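PDB 6L1N: aminotransferase from Bacillus subtilis, which belongs to the pathway that makes the dipeptide antibiotic bacilysin and is probably a pyridoxal-phosphate-dependent transaminase of the class I family. Local coordinates for residues A[107-112]-A[262-267]; A[124-129]-A[177-182]; A[152-157]-A[173-178]; A[209-214]-A[238-243]. All coordinates share one frame; numbering follows the deposited sequence.

All four contacts belong to the class I aminotransferase fold. Contact 1 joins helix 103-114 to helix 255-265 at the subunit interface, and its two segments bracket the other three contacts along the chain. Contacts 2 and 3, with centres about 7 Å apart, share N177 and N178 and hang on the neighbouring strands 120-125 and 168-174 of the seven-stranded sheet. Contact 4 follows them in sequence, about 16 Å from contact 2 and 17 Å from contact 3, centre to centre. Contacts 2, 3 and 4 reach both pyridoxal phosphate and the bound glycine, so the ends of strands 120-125 and 168-174, and the loop after strand 202-206, together frame the cofactor pocket.

Contact 1: A[107-112]-A[262-267]; sequences LYVLTQ and NEFQDH
V109 and F264 carry this meeting of two helices, and the contact is almost wholly apolar. The two methyls of V109 meet adjacent ring atoms of F264, approaching obliquely: CG1 lies 3.9 Å from F264 CD2, and CG2 lies 4.1 Å from F264 CE2. F264 reaches across because its CG is anti to the backbone N (chi1 -178°), which sends the ring between the helices. Further round the ring, F264 CE1 meets Q112 CB at 3.9 Å, and F264 CZ comes within 4.5 Å of Y108 CE2, so three residues from two successive helical turns hold the phenyl group.

Q265 adds its CG, 4.0 Å from V109 CG1, and lays its amide oxygen OE1 3.8 Å from V109 CG2, while its NE2 is tied to L99 O. No hydrogen bond links the segments.

This is apolar helix-helix packing next to the subunit interface of the dimer. Y108 OH is hydrogen-bonded to Y108 OH of the second subunit, and D266 O accepts from K104 NZ of the second subunit. Helix 131-137 flanks Y108 and Q112 through M137, and strand 97-100 packs F100 against V109 and Q265.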
# COMPACT_ATOMS: atom_id res chain seq x y z
N LEU A 107 -5.12 -5.42 6.93
CA LEU A 107 -6.08 -6.52 6.86
C LEU A 107 -5.90 -7.32 5.60
O LEU A 107 -6.04 -8.54 5.60
CB LEU A 107 -7.52 -6.00 6.89
CG LEU A 107 -8.01 -5.44 8.22
CD1 LEU A 107 -9.29 -4.61 8.07
CD2 LEU A 107 -8.16 -6.52 9.27
N TYR A 108 -5.68 -6.63 4.49
CA TYR A 108 -5.51 -7.27 3.21
C TYR A 108 -4.27 -8.18 3.24
O TYR A 108 -4.35 -9.35 2.88
CB TYR A 108 -5.44 -6.25 2.10
CG TYR A 108 -5.15 -6.87 0.74
CD1 TYR A 108 -6.16 -7.38 -0.06
CD2 TYR A 108 -3.84 -7.03 0.29
CE1 TYR A 108 -5.87 -7.98 -1.27
CE2 TYR A 108 -3.56 -7.63 -0.92
CZ TYR A 108 -4.58 -8.09 -1.70
OH TYR A 108 -4.24 -8.71 -2.90
N VAL A 109 -3.13 -7.62 3.60
CA VAL A 109 -1.85 -8.35 3.65
C VAL A 109 -1.90 -9.55 4.61
O VAL A 109 -1.46 -10.65 4.27
CB VAL A 109 -0.69 -7.39 4.04
CG1 VAL A 109 0.62 -8.14 4.24
CG2 VAL A 109 -0.50 -6.31 2.99
N LEU A 110 -2.40 -9.35 5.80
CA LEU A 110 -2.58 -10.45 6.76
C LEU A 110 -3.38 -11.60 6.18
O LEU A 110 -2.97 -12.77 6.31
CB LEU A 110 -3.26 -9.95 8.06
CG LEU A 110 -2.35 -9.19 8.99
CD1 LEU A 110 -3.12 -8.48 10.10
CD2 LEU A 110 -1.35 -10.17 9.66
N THR A 111 -4.48 -11.29 5.49
CA THR A 111 -5.27 -12.27 4.87
C THR A 111 -4.54 -13.06 3.77
O THR A 111 -4.64 -14.30 3.72
CB THR A 111 -6.60 -11.65 4.36
OG1 THR A 111 -7.26 -11.04 5.49
CG2 THR A 111 -7.45 -12.74 3.87
N GLN A 112 -3.83 -12.35 2.88
CA GLN A 112 -3.07 -13.00 1.81
C GLN A 112 -1.95 -13.92 2.38
O GLN A 112 -1.60 -14.95 1.78
CB GLN A 112 -2.43 -11.97 0.86
CG GLN A 112 -3.38 -10.98 0.15
CD GLN A 112 -4.71 -11.58 -0.28
OE1 GLN A 112 -5.77 -11.26 0.29
NE2 GLN A 112 -4.69 -12.38 -1.31
N ASN A 262 6.35 -9.87 6.50
CA ASN A 262 7.55 -9.28 6.00
C ASN A 262 7.91 -9.84 4.64
O ASN A 262 8.29 -9.11 3.76
CB ASN A 262 8.71 -9.50 6.99
CG ASN A 262 8.58 -8.64 8.22
OD1 ASN A 262 7.88 -7.64 8.22
ND2 ASN A 262 9.24 -9.05 9.27
N GLU A 263 7.80 -11.14 4.49
CA GLU A 263 8.15 -11.76 3.23
C GLU A 263 7.24 -11.27 2.09
O GLU A 263 7.70 -11.06 0.96
CB GLU A 263 8.18 -13.27 3.35
CG GLU A 263 9.47 -13.69 4.09
CD GLU A 263 9.48 -15.13 4.61
OE1 GLU A 263 8.47 -15.84 4.43
OE2 GLU A 263 10.51 -15.53 5.24
N PHE A 264 5.96 -11.05 2.40
CA PHE A 264 5.04 -10.51 1.41
C PHE A 264 5.40 -9.07 1.08
O PHE A 264 5.61 -8.70 -0.08
CB PHE A 264 3.61 -10.61 1.93
CG PHE A 264 2.58 -10.13 0.98
CD1 PHE A 264 1.84 -11.00 0.24
CD2 PHE A 264 2.33 -8.77 0.83
CE1 PHE A 264 0.86 -10.55 -0.61
CE2 PHE A 264 1.35 -8.31 -0.04
CZ PHE A 264 0.63 -9.20 -0.76
N GLN A 265 5.49 -8.24 2.11
CA GLN A 265 5.72 -6.83 1.93
C GLN A 265 7.04 -6.44 1.30
O GLN A 265 7.14 -5.40 0.62
CB GLN A 265 5.53 -6.11 3.26
CG GLN A 265 4.09 -6.26 3.73
CD GLN A 265 3.59 -5.15 4.60
OE1 GLN A 265 2.56 -4.50 4.28
NE2 GLN A 265 4.28 -4.92 5.73
N ASP A 266 8.05 -7.26 1.49
CA ASP A 266 9.33 -7.08 0.80
C ASP A 266 9.20 -6.95 -0.72
O ASP A 266 10.05 -6.33 -1.33
CB ASP A 266 10.27 -8.29 1.07
CG ASP A 266 11.00 -8.20 2.43
OD1 ASP A 266 10.84 -7.20 3.16
OD2 ASP A 266 11.72 -9.16 2.77
N HIS A 267 8.16 -7.56 -1.31
CA HIS A 267 7.92 -7.49 -2.74
C HIS A 267 6.98 -6.42 -3.21
O HIS A 267 6.82 -6.25 -4.40
CB HIS A 267 7.38 -8.83 -3.26
CG HIS A 267 8.33 -9.97 -3.07
ND1 HIS A 267 9.30 -10.29 -3.99
CD2 HIS A 267 8.48 -10.83 -2.05
CE1 HIS A 267 9.98 -11.34 -3.56
NE2 HIS A 267 9.53 -11.66 -2.36

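Contact 2: A[124-129]-A[177-182]; sequences PNPGYP and NNPTGA. With PLP (pyridoxal-5'-phosphate), chain D; GLY (glycine), chain C.
Y128 and N178 meet beside the cofactor, and the tyrosine can be followed outward from its backbone. Y128 CB lies 3.9 Å from the PLP methyl C2A. With CG anti to the backbone N (chi1 -172°), the ring is laid over the pyridine: CG sits above C2A and C2, CD1 and CE1 over C3, CD2 above N1, CE2 above N1 and C6, and CZ above C4 and C5. PLP C2 stands 3.7 Å from the plane of the Y128 ring, over its centre, as in the aromatic stacking common in this family. Along the CD1-CE1 side of the ring, CD1 meets N178 ND2 obliquely at 3.5 Å, and CE1 the CA of the bound glycine, also at 3.5 Å. The OH ends over C4 and C5.

The N178 amide is turned 44° from the tyrosine ring. Its ND2 donates to PLP O3 at 2.8 Å and, weakly, to the glycine O, while its OD1 accepts from R367, so both ends of the amide are engaged.

Away from the cofactor, P126 and P179, each preceded by a cis peptide bond, pack together, with P126 CB 4.1 Å from P179 CD. P126 CG meets T180 CG2 at 4.0 Å. N177 OD1 holds T180, accepting from T180 N in an Asx motif and from T180 OG1 on the opposite face of its plane.

Segment 124-129 runs out of strand 120-125. The loop 177-182 leads from strand 168-174 toward helix 186-198. Helix 103-114 backs Y128 through K104 and L107, and strand 325-329 abuts N178, P179 and T180.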
# COMPACT_ATOMS: atom_id res chain seq x y z
N PRO A 124 -17.29 -11.90 11.41
CA PRO A 124 -18.45 -11.45 12.25
C PRO A 124 -19.56 -10.78 11.43
O PRO A 124 -19.26 -10.13 10.43
CB PRO A 124 -17.79 -10.48 13.23
CG PRO A 124 -16.68 -9.90 12.46
CD PRO A 124 -16.13 -11.05 11.61
N ASN A 125 -20.84 -10.99 11.80
CA ASN A 125 -21.96 -10.40 11.10
C ASN A 125 -22.93 -9.85 12.18
O ASN A 125 -23.58 -10.64 12.84
CB ASN A 125 -22.65 -11.46 10.22
CG ASN A 125 -23.94 -10.98 9.58
OD1 ASN A 125 -24.35 -9.80 9.66
ND2 ASN A 125 -24.61 -11.90 8.94
N PRO A 126 -23.01 -8.53 12.37
CA PRO A 126 -22.42 -7.50 11.48
C PRO A 126 -20.92 -7.31 11.70
O PRO A 126 -20.40 -7.66 12.71
CB PRO A 126 -23.17 -6.23 11.86
CG PRO A 126 -23.59 -6.44 13.28
CD PRO A 126 -23.90 -7.92 13.37
N GLY A 127 -20.24 -6.78 10.70
CA GLY A 127 -18.82 -6.45 10.81
C GLY A 127 -18.32 -5.58 9.67
O GLY A 127 -18.98 -5.38 8.64
N TYR A 128 -17.09 -5.11 9.86
CA TYR A 128 -16.43 -4.26 8.92
C TYR A 128 -16.40 -4.95 7.52
O TYR A 128 -15.92 -6.10 7.39
CB TYR A 128 -15.02 -4.00 9.44
CG TYR A 128 -14.23 -2.97 8.66
CD1 TYR A 128 -14.71 -1.68 8.45
CD2 TYR A 128 -12.93 -3.25 8.20
CE1 TYR A 128 -13.98 -0.75 7.73
CE2 TYR A 128 -12.21 -2.32 7.50
CZ TYR A 128 -12.72 -1.07 7.28
OH TYR A 128 -11.98 -0.16 6.56
N PRO A 129 -16.94 -4.26 6.49
CA PRO A 129 -17.06 -4.88 5.17
C PRO A 129 -15.73 -5.33 4.52
O PRO A 129 -15.77 -6.22 3.72
CB PRO A 129 -17.74 -3.80 4.32
CG PRO A 129 -18.41 -2.94 5.30
CD PRO A 129 -17.54 -2.92 6.50
N ASN A 177 -16.17 -2.33 18.71
CA ASN A 177 -16.71 -2.85 17.49
C ASN A 177 -17.31 -1.84 16.54
O ASN A 177 -18.14 -0.98 16.92
CB ASN A 177 -17.73 -3.92 17.85
CG ASN A 177 -18.30 -4.61 16.66
OD1 ASN A 177 -19.40 -4.31 16.20
ND2 ASN A 177 -17.53 -5.47 16.09
N ASN A 178 -16.88 -1.96 15.29
CA ASN A 178 -17.55 -1.35 14.17
C ASN A 178 -18.49 -2.40 13.60
O ASN A 178 -18.00 -3.44 13.14
CB ASN A 178 -16.52 -0.92 13.14
CG ASN A 178 -17.12 -0.23 11.94
OD1 ASN A 178 -18.32 0.02 11.87
ND2 ASN A 178 -16.28 0.12 10.97
N PRO A 179 -19.82 -2.15 13.52
CA PRO A 179 -20.53 -0.92 13.77
C PRO A 179 -21.29 -0.78 15.10
O PRO A 179 -22.04 0.20 15.20
CB PRO A 179 -21.58 -0.94 12.68
CG PRO A 179 -21.99 -2.38 12.67
CD PRO A 179 -20.74 -3.18 13.03
N THR A 180 -21.22 -1.73 16.00
CA THR A 180 -22.19 -1.82 17.10
C THR A 180 -21.81 -1.01 18.33
O THR A 180 -22.66 -0.66 19.15
CB THR A 180 -22.42 -3.26 17.59
OG1 THR A 180 -21.23 -3.79 18.21
CG2 THR A 180 -22.90 -4.13 16.46
N GLY A 181 -20.53 -0.68 18.43
CA GLY A 181 -20.01 0.02 19.57
C GLY A 181 -19.71 -0.91 20.74
O GLY A 181 -19.34 -0.43 21.82
N ALA A 182 -19.89 -2.21 20.55
CA ALA A 182 -19.69 -3.17 21.60
C ALA A 182 -18.22 -3.29 22.01
O ALA A 182 -17.31 -3.14 21.18
CB ALA A 182 -20.20 -4.50 21.13
N1 PLP D . -10.95 -1.70 10.95
C2 PLP D . -12.09 -1.17 11.27
C2A PLP D . -13.09 -1.94 12.08
C3 PLP D . -12.44 0.19 10.86
O3 PLP D . -13.57 0.74 11.18
C4 PLP D . -11.45 0.90 10.09
C4A PLP D . -11.70 2.26 9.62
C5 PLP D . -10.21 0.20 9.79
C6 PLP D . -10.04 -1.09 10.25
C5A PLP D . -9.13 0.84 8.96
O4P PLP D . -8.88 2.20 8.99
P PLP D . -7.53 2.77 8.44
O1P PLP D . -7.34 2.12 7.22
O2P PLP D . -7.84 4.10 8.24
O3P PLP D . -6.50 2.49 9.38
N GLY C . -14.01 3.65 9.75
CA GLY C . -14.51 2.39 9.16
C GLY C . -15.85 2.71 8.58
O GLY C . -16.60 1.82 8.21
OXT GLY C . -16.18 3.89 8.45

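Contact 3: A[152-157]-A[173-178]; sequences GYLPDF and LNYPNN. With PLP (pyridoxal-5'-phosphate), chain D; GLY (glycine), chain C.
Y175, at the end of strand 168-174 of the large sheet in this class I aminotransferase fold, projects into a hollow lined by Y153, L154 and P155. All three touch its hydroxyl end: L154 over a ring face, P155 obliquely, and the carbonyl of Y153 at the ring edge. L154 supplies one bump: its CD2 sits over a face of the Y175 ring, 4.0 Å from the centroid and 23° off the normal, a CH-pi contact displaced toward CE1 and CZ. L154 CG, placed beside the backbone N (chi1 -67°), turns the branch inward over that face. P155 supplies the next, its CD pressing 3.4 Å from Y175 OH.

The next ring atom, P155 CG, packs 3.9 Å from L173 CD2, so this methyl rests beside the proline while the second, CD1, approaches the edge of the F157 ring at 4.4 Å from CZ. L173 is thus a knob between proline and phenyl. Helix 186-198 closes the cluster, F188 meeting L154 and P155 and F195 stacking on F157.

On the cofactor side, N174, the residue before Y175, brings OD1 within 3.3 Å of PLP C2A; the same OD1 accepts from N178 N, and N177 ND2 bonds back to N174 O. Near the plane of the Y175 ring, Y153 O takes the hydrogen bond of Y175 OH at 2.8 Å, in the carbonyl plane and on a lone pair.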
# COMPACT_ATOMS: atom_id res chain seq x y z
N GLY A 152 -24.19 -9.12 23.88
CA GLY A 152 -23.33 -7.95 23.79
C GLY A 152 -22.52 -7.96 22.52
O GLY A 152 -21.40 -7.51 22.52
N TYR A 153 -23.10 -8.50 21.45
CA TYR A 153 -22.47 -8.63 20.12
C TYR A 153 -21.10 -9.31 20.18
O TYR A 153 -20.19 -8.97 19.45
CB TYR A 153 -22.34 -7.25 19.47
CG TYR A 153 -23.62 -6.53 19.24
CD1 TYR A 153 -24.48 -6.89 18.23
CD2 TYR A 153 -23.95 -5.43 20.02
CE1 TYR A 153 -25.65 -6.20 18.00
CE2 TYR A 153 -25.14 -4.71 19.80
CZ TYR A 153 -25.98 -5.10 18.79
OH TYR A 153 -27.15 -4.40 18.59
N LEU A 154 -20.97 -10.27 21.09
CA LEU A 154 -19.84 -11.17 21.13
C LEU A 154 -20.28 -12.46 20.46
O LEU A 154 -21.47 -12.85 20.58
CB LEU A 154 -19.45 -11.47 22.57
CG LEU A 154 -18.87 -10.32 23.41
CD1 LEU A 154 -18.39 -10.87 24.77
CD2 LEU A 154 -17.74 -9.62 22.69
N PRO A 155 -19.36 -13.13 19.74
CA PRO A 155 -19.68 -14.38 19.07
C PRO A 155 -19.83 -15.55 20.05
O PRO A 155 -19.19 -15.58 21.10
CB PRO A 155 -18.48 -14.59 18.14
CG PRO A 155 -17.34 -13.93 18.85
CD PRO A 155 -17.93 -12.78 19.59
N ASP A 156 -20.72 -16.48 19.71
CA ASP A 156 -20.86 -17.74 20.42
C ASP A 156 -20.12 -18.81 19.61
O ASP A 156 -20.64 -19.39 18.64
CB ASP A 156 -22.35 -18.06 20.63
CG ASP A 156 -22.55 -19.29 21.53
OD1 ASP A 156 -21.68 -20.17 21.55
OD2 ASP A 156 -23.60 -19.36 22.20
N PHE A 157 -18.92 -19.12 20.05
CA PHE A 157 -18.05 -20.00 19.30
C PHE A 157 -18.58 -21.44 19.26
O PHE A 157 -18.33 -22.15 18.30
CB PHE A 157 -16.64 -19.98 19.87
CG PHE A 157 -16.01 -18.63 19.91
CD1 PHE A 157 -15.75 -17.94 18.73
CD2 PHE A 157 -15.70 -18.03 21.14
CE1 PHE A 157 -15.14 -16.69 18.76
CE2 PHE A 157 -15.11 -16.76 21.19
CZ PHE A 157 -14.83 -16.09 19.98
N LEU A 173 -11.88 -10.70 14.58
CA LEU A 173 -12.64 -10.11 15.68
C LEU A 173 -12.34 -8.64 15.75
O LEU A 173 -11.24 -8.21 15.42
CB LEU A 173 -12.28 -10.81 16.97
CG LEU A 173 -12.73 -12.28 17.01
CD1 LEU A 173 -12.24 -12.97 18.29
CD2 LEU A 173 -14.24 -12.40 16.95
N ASN A 174 -13.32 -7.85 16.19
CA ASN A 174 -13.18 -6.41 16.22
C ASN A 174 -13.86 -5.78 17.45
O ASN A 174 -15.07 -5.59 17.47
CB ASN A 174 -13.71 -5.85 14.89
CG ASN A 174 -13.80 -4.34 14.86
OD1 ASN A 174 -14.74 -3.79 14.30
ND2 ASN A 174 -12.81 -3.65 15.43
N TYR A 175 -13.07 -5.48 18.47
CA TYR A 175 -13.56 -4.81 19.68
C TYR A 175 -12.57 -3.74 20.17
O TYR A 175 -11.39 -4.01 20.28
CB TYR A 175 -13.85 -5.82 20.82
CG TYR A 175 -14.89 -6.82 20.36
CD1 TYR A 175 -16.25 -6.48 20.31
CD2 TYR A 175 -14.50 -8.05 19.84
CE1 TYR A 175 -17.20 -7.39 19.77
CE2 TYR A 175 -15.41 -8.92 19.29
CZ TYR A 175 -16.75 -8.59 19.24
OH TYR A 175 -17.59 -9.50 18.71
N PRO A 176 -13.02 -2.55 20.52
CA PRO A 176 -14.38 -2.02 20.31
C PRO A 176 -14.87 -2.12 18.88
O PRO A 176 -14.09 -1.97 17.94
CB PRO A 176 -14.25 -0.58 20.77
CG PRO A 176 -13.17 -0.64 21.79
CD PRO A 176 -12.16 -1.58 21.22
N ASN A 177 -16.17 -2.33 18.71
CA ASN A 177 -16.71 -2.85 17.49
C ASN A 177 -17.31 -1.84 16.54
O ASN A 177 -18.14 -0.98 16.92
CB ASN A 177 -17.73 -3.92 17.85
CG ASN A 177 -18.30 -4.61 16.66
OD1 ASN A 177 -19.40 -4.31 16.20
ND2 ASN A 177 -17.53 -5.47 16.09
N ASN A 178 -16.88 -1.96 15.29
CA ASN A 178 -17.55 -1.35 14.17
C ASN A 178 -18.49 -2.40 13.60
O ASN A 178 -18.00 -3.44 13.14
CB ASN A 178 -16.52 -0.92 13.14
CG ASN A 178 -17.12 -0.23 11.94
OD1 ASN A 178 -18.32 0.02 11.87
ND2 ASN A 178 -16.28 0.12 10.97
N1 PLP D . -10.95 -1.70 10.95
C2 PLP D . -12.09 -1.17 11.27
C2A PLP D . -13.09 -1.94 12.08
C3 PLP D . -12.44 0.19 10.86
O3 PLP D . -13.57 0.74 11.18
C4 PLP D . -11.45 0.90 10.09
C4A PLP D . -11.70 2.26 9.62
C5 PLP D . -10.21 0.20 9.79
C6 PLP D . -10.04 -1.09 10.25
C5A PLP D . -9.13 0.84 8.96
O4P PLP D . -8.88 2.20 8.99
P PLP D . -7.53 2.77 8.44
O1P PLP D . -7.34 2.12 7.22
O2P PLP D . -7.84 4.10 8.24
O3P PLP D . -6.50 2.49 9.38
N GLY C . -14.01 3.65 9.75
CA GLY C . -14.51 2.39 9.16
C GLY C . -15.85 2.71 8.58
O GLY C . -16.60 1.82 8.21
OXT GLY C . -16.18 3.89 8.45

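Contact 4: A[209-214]-A[238-243]; sequences YGAFEF and SKTFNM. With PLP (pyridoxal-5'-phosphate), chain D; GLY (glycine), chain C.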
# COMPACT_ATOMS: atom_id res chain seq x y z
N TYR A 209 -10.25 0.84 17.09
CA TYR A 209 -10.80 1.72 18.14
C TYR A 209 -10.30 1.39 19.52
O TYR A 209 -10.93 1.73 20.52
CB TYR A 209 -12.32 1.66 18.11
CG TYR A 209 -12.80 1.97 16.72
CD1 TYR A 209 -13.00 3.29 16.31
CD2 TYR A 209 -12.96 0.96 15.79
CE1 TYR A 209 -13.44 3.58 15.02
CE2 TYR A 209 -13.35 1.25 14.51
CZ TYR A 209 -13.56 2.55 14.13
OH TYR A 209 -13.93 2.78 12.85
N GLY A 210 -9.15 0.76 19.60
CA GLY A 210 -8.51 0.40 20.84
C GLY A 210 -8.24 1.48 21.86
O GLY A 210 -7.99 1.17 23.02
N ALA A 211 -8.29 2.74 21.45
CA ALA A 211 -8.22 3.82 22.42
C ALA A 211 -9.60 4.18 23.04
O ALA A 211 -9.64 4.87 24.03
CB ALA A 211 -7.62 5.03 21.80
N PHE A 212 -10.70 3.78 22.39
CA PHE A 212 -11.99 4.37 22.65
C PHE A 212 -12.91 3.35 23.28
O PHE A 212 -13.78 2.81 22.64
CB PHE A 212 -12.61 4.97 21.39
CG PHE A 212 -11.76 6.03 20.74
CD1 PHE A 212 -11.61 7.27 21.33
CD2 PHE A 212 -11.08 5.78 19.57
CE1 PHE A 212 -10.79 8.23 20.75
CE2 PHE A 212 -10.29 6.74 18.98
CZ PHE A 212 -10.15 7.97 19.56
N GLU A 213 -12.64 3.07 24.54
CA GLU A 213 -13.61 2.42 25.43
C GLU A 213 -13.79 3.37 26.60
O GLU A 213 -12.81 3.82 27.20
CB GLU A 213 -13.09 1.10 25.94
CG GLU A 213 -13.96 0.50 27.06
CD GLU A 213 -13.84 -1.02 27.19
OE1 GLU A 213 -13.04 -1.66 26.48
OE2 GLU A 213 -14.58 -1.59 28.01
N PHE A 214 -15.05 3.64 26.92
CA PHE A 214 -15.43 4.66 27.90
C PHE A 214 -15.65 4.14 29.32
O PHE A 214 -15.37 4.86 30.27
CB PHE A 214 -16.67 5.38 27.42
CG PHE A 214 -16.58 5.84 26.00
CD1 PHE A 214 -15.56 6.70 25.60
CD2 PHE A 214 -17.51 5.41 25.07
CE1 PHE A 214 -15.46 7.12 24.29
CE2 PHE A 214 -17.41 5.80 23.75
CZ PHE A 214 -16.38 6.66 23.36
N SER A 238 -5.34 5.95 12.72
CA SER A 238 -6.35 6.76 12.07
C SER A 238 -7.29 7.41 13.06
O SER A 238 -7.45 8.64 13.05
CB SER A 238 -7.17 5.91 11.08
OG SER A 238 -6.35 5.57 9.97
N LYS A 239 -7.86 6.58 13.93
CA LYS A 239 -8.82 7.00 14.94
C LYS A 239 -8.20 7.54 16.21
O LYS A 239 -8.69 8.54 16.77
CB LYS A 239 -9.78 5.84 15.24
CG LYS A 239 -10.39 5.22 13.98
CD LYS A 239 -11.01 6.31 13.10
CE LYS A 239 -11.47 5.81 11.76
NZ LYS A 239 -11.81 4.39 11.71
N THR A 240 -7.19 6.83 16.76
CA THR A 240 -6.54 7.27 17.98
C THR A 240 -6.00 8.69 17.89
O THR A 240 -6.03 9.45 18.87
CB THR A 240 -5.33 6.34 18.31
OG1 THR A 240 -5.78 4.99 18.42
CG2 THR A 240 -4.65 6.76 19.58
N PHE A 241 -5.42 9.05 16.74
CA PHE A 241 -4.63 10.29 16.72
C PHE A 241 -5.11 11.29 15.70
O PHE A 241 -4.37 12.22 15.35
CB PHE A 241 -3.14 9.98 16.46
CG PHE A 241 -2.50 9.10 17.49
CD1 PHE A 241 -2.14 9.62 18.72
CD2 PHE A 241 -2.21 7.77 17.21
CE1 PHE A 241 -1.55 8.83 19.67
CE2 PHE A 241 -1.59 6.97 18.15
CZ PHE A 241 -1.28 7.48 19.39
N ASN A 242 -6.33 11.16 15.24
CA ASN A 242 -6.82 11.98 14.16
C ASN A 242 -5.85 11.97 13.00
O ASN A 242 -5.53 13.04 12.44
CB ASN A 242 -7.11 13.42 14.60
CG ASN A 242 -8.11 13.50 15.76
OD1 ASN A 242 -9.06 12.72 15.84
ND2 ASN A 242 -7.92 14.46 16.63
N MET A 243 -5.47 10.76 12.57
CA MET A 243 -4.49 10.60 11.46
C MET A 243 -5.01 9.77 10.29
O MET A 243 -4.20 9.16 9.56
CB MET A 243 -3.19 10.01 12.01
CG MET A 243 -2.38 10.99 12.85
SD MET A 243 -1.01 10.17 13.69
CE MET A 243 0.03 9.80 12.26
N1 PLP D . -10.95 -1.70 10.95
C2 PLP D . -12.09 -1.17 11.27
C2A PLP D . -13.09 -1.94 12.08
C3 PLP D . -12.44 0.19 10.86
O3 PLP D . -13.57 0.74 11.18
C4 PLP D . -11.45 0.90 10.09
C4A PLP D . -11.70 2.26 9.62
C5 PLP D . -10.21 0.20 9.79
C6 PLP D . -10.04 -1.09 10.25
C5A PLP D . -9.13 0.84 8.96
O4P PLP D . -8.88 2.20 8.99
P PLP D . -7.53 2.77 8.44
O1P PLP D . -7.34 2.12 7.22
O2P PLP D . -7.84 4.10 8.24
O3P PLP D . -6.50 2.49 9.38
N GLY C . -14.01 3.65 9.75
CA GLY C . -14.51 2.39 9.16
C GLY C . -15.85 2.71 8.58
O GLY C . -16.60 1.82 8.21
OXT GLY C . -16.18 3.89 8.45
O HOH W 1 -8.22 3.78 18.74
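A type I turn from Y209 to F212 lays its backbone against the short, weakly bonded helix around S238-T240, with the CA atoms of A211 and T240 5.9 Å apart. K239 crosses the Y209 ring obliquely: its CG lies 3.6 Å from Y209 CE1, and the chain, bent at chi2 (-52°) and again at chi4, brings NZ round to donate to Y209 OH at 2.9 Å. Y209 OH also hydrogen-bonds PLP O3 at 2.7 Å, an oxygen lying in the plane of the tyrosine ring at its edge; either could be the donor. The same hydroxyl is hydrogen-bonded to Y325 OH. The F212 ring turns its edge to the helix backbone, with CZ 3.2 Å from K239 O. A211 CB packs on T240 OG1 and CG2, and a water bridges A211 N to T240 OG1, which is bonded to Y235 as well. S238 OG donates to a phosphate oxygen of PLP.

K239 NZ lies 3.0 Å both from PLP C4A and from N of the bound glycine, the position expected for the lysine that forms the internal aldimine in this family. The Y209 hydroxyl links PLP O3 to the K239 amine, consistent with a network that orients both for transamination.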